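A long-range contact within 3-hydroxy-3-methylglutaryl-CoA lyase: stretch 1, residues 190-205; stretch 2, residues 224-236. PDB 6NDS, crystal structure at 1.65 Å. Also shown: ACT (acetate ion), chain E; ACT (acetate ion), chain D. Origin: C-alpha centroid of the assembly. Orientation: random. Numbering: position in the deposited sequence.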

# COMPACT_ATOMS: atom_id res chain seq x y z
N MET A 190 -11.29 -6.29 -0.70
CA MET A 190 -11.23 -7.39 -1.66
C MET A 190 -11.03 -6.92 -3.10
O MET A 190 -10.83 -7.77 -3.98
CB MET A 190 -12.50 -8.23 -1.55
CG MET A 190 -12.60 -8.93 -0.17
SD MET A 190 -14.15 -9.82 0.07
CE MET A 190 -13.90 -11.26 -0.97
N ALA A 191 -11.06 -5.62 -3.36
CA ALA A 191 -11.02 -5.11 -4.73
C ALA A 191 -9.61 -5.16 -5.33
O ALA A 191 -8.60 -5.10 -4.62
CB ALA A 191 -11.53 -3.67 -4.80
N ASN A 192 -9.55 -5.29 -6.65
CA ASN A 192 -8.30 -5.18 -7.40
C ASN A 192 -8.47 -4.14 -8.50
O ASN A 192 -9.59 -3.82 -8.89
CB ASN A 192 -7.87 -6.54 -7.99
CG ASN A 192 -8.75 -6.99 -9.14
OD1 ASN A 192 -8.65 -6.48 -10.26
ND2 ASN A 192 -9.61 -7.97 -8.87
N PRO A 193 -7.36 -3.60 -9.02
CA PRO A 193 -7.48 -2.45 -9.94
C PRO A 193 -8.23 -2.73 -11.23
O PRO A 193 -8.92 -1.83 -11.72
CB PRO A 193 -6.01 -2.09 -10.22
CG PRO A 193 -5.27 -2.57 -9.03
CD PRO A 193 -5.98 -3.79 -8.52
N VAL A 194 -8.10 -3.91 -11.83
CA VAL A 194 -8.82 -4.19 -13.07
C VAL A 194 -10.32 -4.23 -12.81
O VAL A 194 -11.11 -3.64 -13.55
CB VAL A 194 -8.32 -5.50 -13.70
CG1 VAL A 194 -9.24 -5.91 -14.86
CG2 VAL A 194 -6.90 -5.31 -14.20
N GLN A 195 -10.71 -4.91 -11.73
CA GLN A 195 -12.11 -4.95 -11.33
C GLN A 195 -12.63 -3.55 -11.03
O GLN A 195 -13.75 -3.19 -11.42
CB GLN A 195 -12.25 -5.84 -10.10
CG GLN A 195 -13.60 -5.82 -9.40
CD GLN A 195 -13.47 -6.37 -7.98
OE1 GLN A 195 -12.45 -6.17 -7.34
NE2 GLN A 195 -14.50 -7.07 -7.51
N VAL A 196 -11.82 -2.74 -10.35
CA VAL A 196 -12.23 -1.37 -10.04
C VAL A 196 -12.48 -0.58 -11.32
O VAL A 196 -13.48 0.13 -11.44
CB VAL A 196 -11.17 -0.69 -9.16
CG1 VAL A 196 -11.39 0.83 -9.13
CG2 VAL A 196 -11.23 -1.27 -7.74
N LYS A 197 -11.58 -0.70 -12.31
CA LYS A 197 -11.79 0.07 -13.54
C LYS A 197 -13.09 -0.35 -14.23
O LYS A 197 -13.84 0.50 -14.72
CB LYS A 197 -10.59 -0.09 -14.48
CG LYS A 197 -9.38 0.72 -14.00
CD LYS A 197 -8.26 0.71 -15.03
CE LYS A 197 -7.07 1.56 -14.56
NZ LYS A 197 -6.07 1.74 -15.67
N ARG A 198 -13.39 -1.65 -14.24
CA ARG A 198 -14.60 -2.14 -14.89
C ARG A 198 -15.86 -1.62 -14.19
O ARG A 198 -16.78 -1.11 -14.84
CB ARG A 198 -14.60 -3.66 -14.94
CG ARG A 198 -15.88 -4.28 -15.44
CD ARG A 198 -15.75 -5.79 -15.61
NE ARG A 198 -15.54 -6.49 -14.34
CZ ARG A 198 -14.37 -6.99 -13.94
NH1 ARG A 198 -13.29 -6.88 -14.71
NH2 ARG A 198 -14.28 -7.62 -12.78
N ILE A 199 -15.90 -1.73 -12.86
CA ILE A 199 -17.10 -1.33 -12.13
C ILE A 199 -17.27 0.18 -12.17
O ILE A 199 -18.37 0.69 -12.40
CB ILE A 199 -17.06 -1.86 -10.68
CG1 ILE A 199 -17.26 -3.39 -10.67
CG2 ILE A 199 -18.13 -1.17 -9.84
CD1 ILE A 199 -17.12 -4.04 -9.28
N VAL A 200 -16.18 0.93 -11.95
CA VAL A 200 -16.29 2.39 -11.92
C VAL A 200 -16.66 2.93 -13.30
O VAL A 200 -17.48 3.85 -13.41
CB VAL A 200 -14.99 3.02 -11.39
CG1 VAL A 200 -15.01 4.52 -11.62
CG2 VAL A 200 -14.81 2.71 -9.90
N SER A 201 -16.05 2.39 -14.36
CA SER A 201 -16.43 2.83 -15.71
C SER A 201 -17.91 2.64 -15.93
O SER A 201 -18.58 3.52 -16.50
CB SER A 201 -15.63 2.06 -16.77
OG SER A 201 -14.25 2.35 -16.66
N HIS A 202 -18.46 1.51 -15.49
CA HIS A 202 -19.88 1.27 -15.75
C HIS A 202 -20.76 2.19 -14.92
O HIS A 202 -21.73 2.75 -15.43
CB HIS A 202 -20.22 -0.20 -15.48
CG HIS A 202 -21.66 -0.53 -15.75
ND1 HIS A 202 -22.13 -0.80 -17.02
CD2 HIS A 202 -22.73 -0.61 -14.93
CE1 HIS A 202 -23.42 -1.05 -16.96
NE2 HIS A 202 -23.81 -0.95 -15.70
N VAL A 203 -20.42 2.38 -13.64
CA VAL A 203 -21.26 3.24 -12.81
C VAL A 203 -21.19 4.68 -13.30
O VAL A 203 -22.19 5.40 -13.25
CB VAL A 203 -20.87 3.10 -11.32
CG1 VAL A 203 -21.65 4.08 -10.48
CG2 VAL A 203 -21.17 1.69 -10.85
N LEU A 204 -20.04 5.12 -13.81
CA LEU A 204 -19.94 6.46 -14.39
C LEU A 204 -20.71 6.61 -15.71
O LEU A 204 -20.74 7.72 -16.26
CB LEU A 204 -18.48 6.85 -14.59
CG LEU A 204 -17.76 7.13 -13.27
CD1 LEU A 204 -16.27 7.41 -13.49
CD2 LEU A 204 -18.42 8.27 -12.49
N SER A 205 -21.32 5.55 -16.24
CA SER A 205 -22.30 5.72 -17.31
C SER A 205 -23.69 5.99 -16.76
O SER A 205 -24.60 6.31 -17.54
CB SER A 205 -22.33 4.48 -18.20
OG SER A 205 -23.04 3.43 -17.59
N LEU A 224 -4.39 2.15 -2.16
CA LEU A 224 -4.00 3.30 -2.98
C LEU A 224 -3.90 2.92 -4.46
O LEU A 224 -4.16 3.77 -5.32
CB LEU A 224 -2.67 3.89 -2.50
CG LEU A 224 -2.75 4.54 -1.11
CD1 LEU A 224 -1.38 5.09 -0.76
CD2 LEU A 224 -3.80 5.65 -1.11
N THR A 225 -3.55 1.68 -4.77
CA THR A 225 -3.53 1.23 -6.16
C THR A 225 -4.94 1.27 -6.74
O THR A 225 -5.15 1.67 -7.90
CB THR A 225 -2.92 -0.16 -6.25
OG1 THR A 225 -1.64 -0.15 -5.60
CG2 THR A 225 -2.73 -0.56 -7.69
N ASN A 226 -5.94 0.91 -5.93
CA ASN A 226 -7.32 0.97 -6.38
C ASN A 226 -7.80 2.41 -6.54
O ASN A 226 -8.61 2.69 -7.44
CB ASN A 226 -8.22 0.20 -5.41
CG ASN A 226 -8.03 -1.29 -5.48
OD1 ASN A 226 -7.66 -1.85 -6.52
ND2 ASN A 226 -8.31 -1.99 -4.36
N VAL A 227 -7.38 3.32 -5.65
CA VAL A 227 -7.71 4.73 -5.82
C VAL A 227 -7.20 5.23 -7.17
O VAL A 227 -7.93 5.88 -7.92
CB VAL A 227 -7.11 5.59 -4.68
CG1 VAL A 227 -7.23 7.09 -5.04
CG2 VAL A 227 -7.84 5.29 -3.40
N LEU A 228 -5.92 4.98 -7.46
CA LEU A 228 -5.35 5.50 -8.69
C LEU A 228 -6.01 4.87 -9.91
O LEU A 228 -6.25 5.56 -10.92
CB LEU A 228 -3.83 5.27 -8.70
CG LEU A 228 -3.02 6.11 -9.70
CD1 LEU A 228 -3.29 7.59 -9.50
CD2 LEU A 228 -1.53 5.81 -9.55
N ALA A 229 -6.34 3.58 -9.84
CA ALA A 229 -7.05 2.94 -10.95
C ALA A 229 -8.42 3.58 -11.18
O ALA A 229 -8.81 3.81 -12.33
CB ALA A 229 -7.20 1.44 -10.71
N ALA A 230 -9.16 3.85 -10.10
CA ALA A 230 -10.45 4.52 -10.24
C ALA A 230 -10.28 5.93 -10.79
O ALA A 230 -11.06 6.37 -11.65
CB ALA A 230 -11.17 4.57 -8.88
N TYR A 231 -9.27 6.66 -10.31
CA TYR A 231 -9.01 8.01 -10.83
C TYR A 231 -8.72 7.98 -12.32
O TYR A 231 -9.18 8.87 -13.07
CB TYR A 231 -7.83 8.63 -10.07
CG TYR A 231 -7.54 10.07 -10.45
CD1 TYR A 231 -8.13 11.12 -9.76
CD2 TYR A 231 -6.68 10.37 -11.49
CE1 TYR A 231 -7.87 12.44 -10.10
CE2 TYR A 231 -6.42 11.68 -11.85
CZ TYR A 231 -7.01 12.71 -11.15
OH TYR A 231 -6.74 14.01 -11.52
N GLU A 232 -7.98 6.97 -12.78
CA GLU A 232 -7.61 6.88 -14.19
C GLU A 232 -8.82 6.72 -15.11
O GLU A 232 -8.73 7.08 -16.29
CB GLU A 232 -6.60 5.74 -14.39
CG GLU A 232 -5.21 6.05 -13.78
CD GLU A 232 -4.24 4.87 -13.78
OE1 GLU A 232 -4.66 3.72 -14.06
OE2 GLU A 232 -3.04 5.10 -13.49
N VAL A 233 -9.95 6.20 -14.62
CA VAL A 233 -11.15 6.08 -15.43
C VAL A 233 -12.21 7.12 -15.06
O VAL A 233 -13.35 7.01 -15.50
CB VAL A 233 -11.74 4.65 -15.37
CG1 VAL A 233 -10.77 3.65 -16.00
CG2 VAL A 233 -12.09 4.24 -13.94
N GLY A 234 -11.84 8.14 -14.28
CA GLY A 234 -12.67 9.32 -14.10
C GLY A 234 -13.22 9.57 -12.71
O GLY A 234 -13.84 10.61 -12.49
N ALA A 235 -13.03 8.66 -11.75
CA ALA A 235 -13.56 8.89 -10.42
C ALA A 235 -12.74 9.95 -9.69
O ALA A 235 -11.52 10.07 -9.90
CB ALA A 235 -13.55 7.59 -9.61
N ARG A 236 -13.41 10.73 -8.84
CA ARG A 236 -12.76 11.86 -8.18
C ARG A 236 -13.01 11.97 -6.68
O ARG A 236 -12.20 12.62 -6.01
CB ARG A 236 -13.18 13.18 -8.85
CG ARG A 236 -12.75 13.29 -10.32
CD ARG A 236 -11.23 13.43 -10.41
NE ARG A 236 -10.74 13.64 -11.77
CZ ARG A 236 -10.34 12.67 -12.60
NH1 ARG A 236 -10.40 11.40 -12.21
NH2 ARG A 236 -9.88 12.96 -13.81
C ACT E . -10.75 -9.02 -12.82
O ACT E . -11.38 -8.96 -11.72
OXT ACT E . -11.22 -9.03 -13.99
CH3 ACT E . -9.20 -9.07 -12.72
C ACT D . -3.15 15.21 -12.93
O ACT D . -4.33 14.79 -13.10
OXT ACT D . -2.07 14.55 -12.94
CH3 ACT D . -2.99 16.74 -12.68
O HOH W 1 -3.62 2.21 -15.63

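How do the two backbones lie against each other? Helix 193-203 and helix 224-232, which opens stretch 2, run in roughly the same direction, their axes inclined at 38° and 8.5 Å apart at closest approach. The register advances by about one helical turn at a time: the CA atoms of Pro193 and Asn226 are 4.9 Å apart, those of Lys197 and Ala230 5.7 Å, and those of Ser201 and Val233 6.2 Å. The spacing widens steadily along the chain, and the CA-to-CB bond of Ala229 points toward the first helix.

What fixes the start of the first helix? Asn192 occupies the N-cap, its OD1 accepting from Gln195 N at 3.0 Å, while Gln195 OE1 accepts from Asn192 N at 3.1 Å, so the two residues close a reciprocal capping box. Just before it, Ala191 is tied to the second helix: Asn226 ND2 donates to Ala191 O at 3.1 Å with a nearly straight N-H...O angle of 163°. The other end of the same amide, Asn226 OD1, lies 3.1 Å from Pro193 N, but a proline nitrogen within the chain carries no hydrogen, so this is packing and not a hydrogen bond.

What fills the space between the helices? Mostly short apolar side chains. Pro193 CB meets Ala229 CB at 3.8 Å, and Val196 CG1 meets Ala230 CB at the same distance. One turn on, Val200 bridges several residues of stretch 2: its CG1 is 3.7 Å from Val233 CG2 and 3.9 Å from Ala235 CB, and its CG2 is 4.2 Å from Ala230 CB. Val196 and Val200 both have their CA-to-CB bonds directed toward the second stretch, as befits neighbours four residues apart on one helix.

How is the more open side of the contact held? Lys197 stretches out with chi2 to chi4 all t, passing its CG 3.6 Å from Ala229 O before its NZ forms a salt bridge with Glu232 OE1 at 2.9 Å. The aliphatic part of the chain thus covers the helix while the charge pairs beyond it.

Why is there room for Leu204 at the far end? Its CD1 reaches 3.6 Å from Val233 O and 3.8 Å from Gly234 C, where the chain turns out of the helix. Gly234 has phi 115°, and a CB there would lie 3.4 Å from Leu204 CD1 and be jammed against the preceding carbonyl oxygen; the backbone angles alone call for glycine.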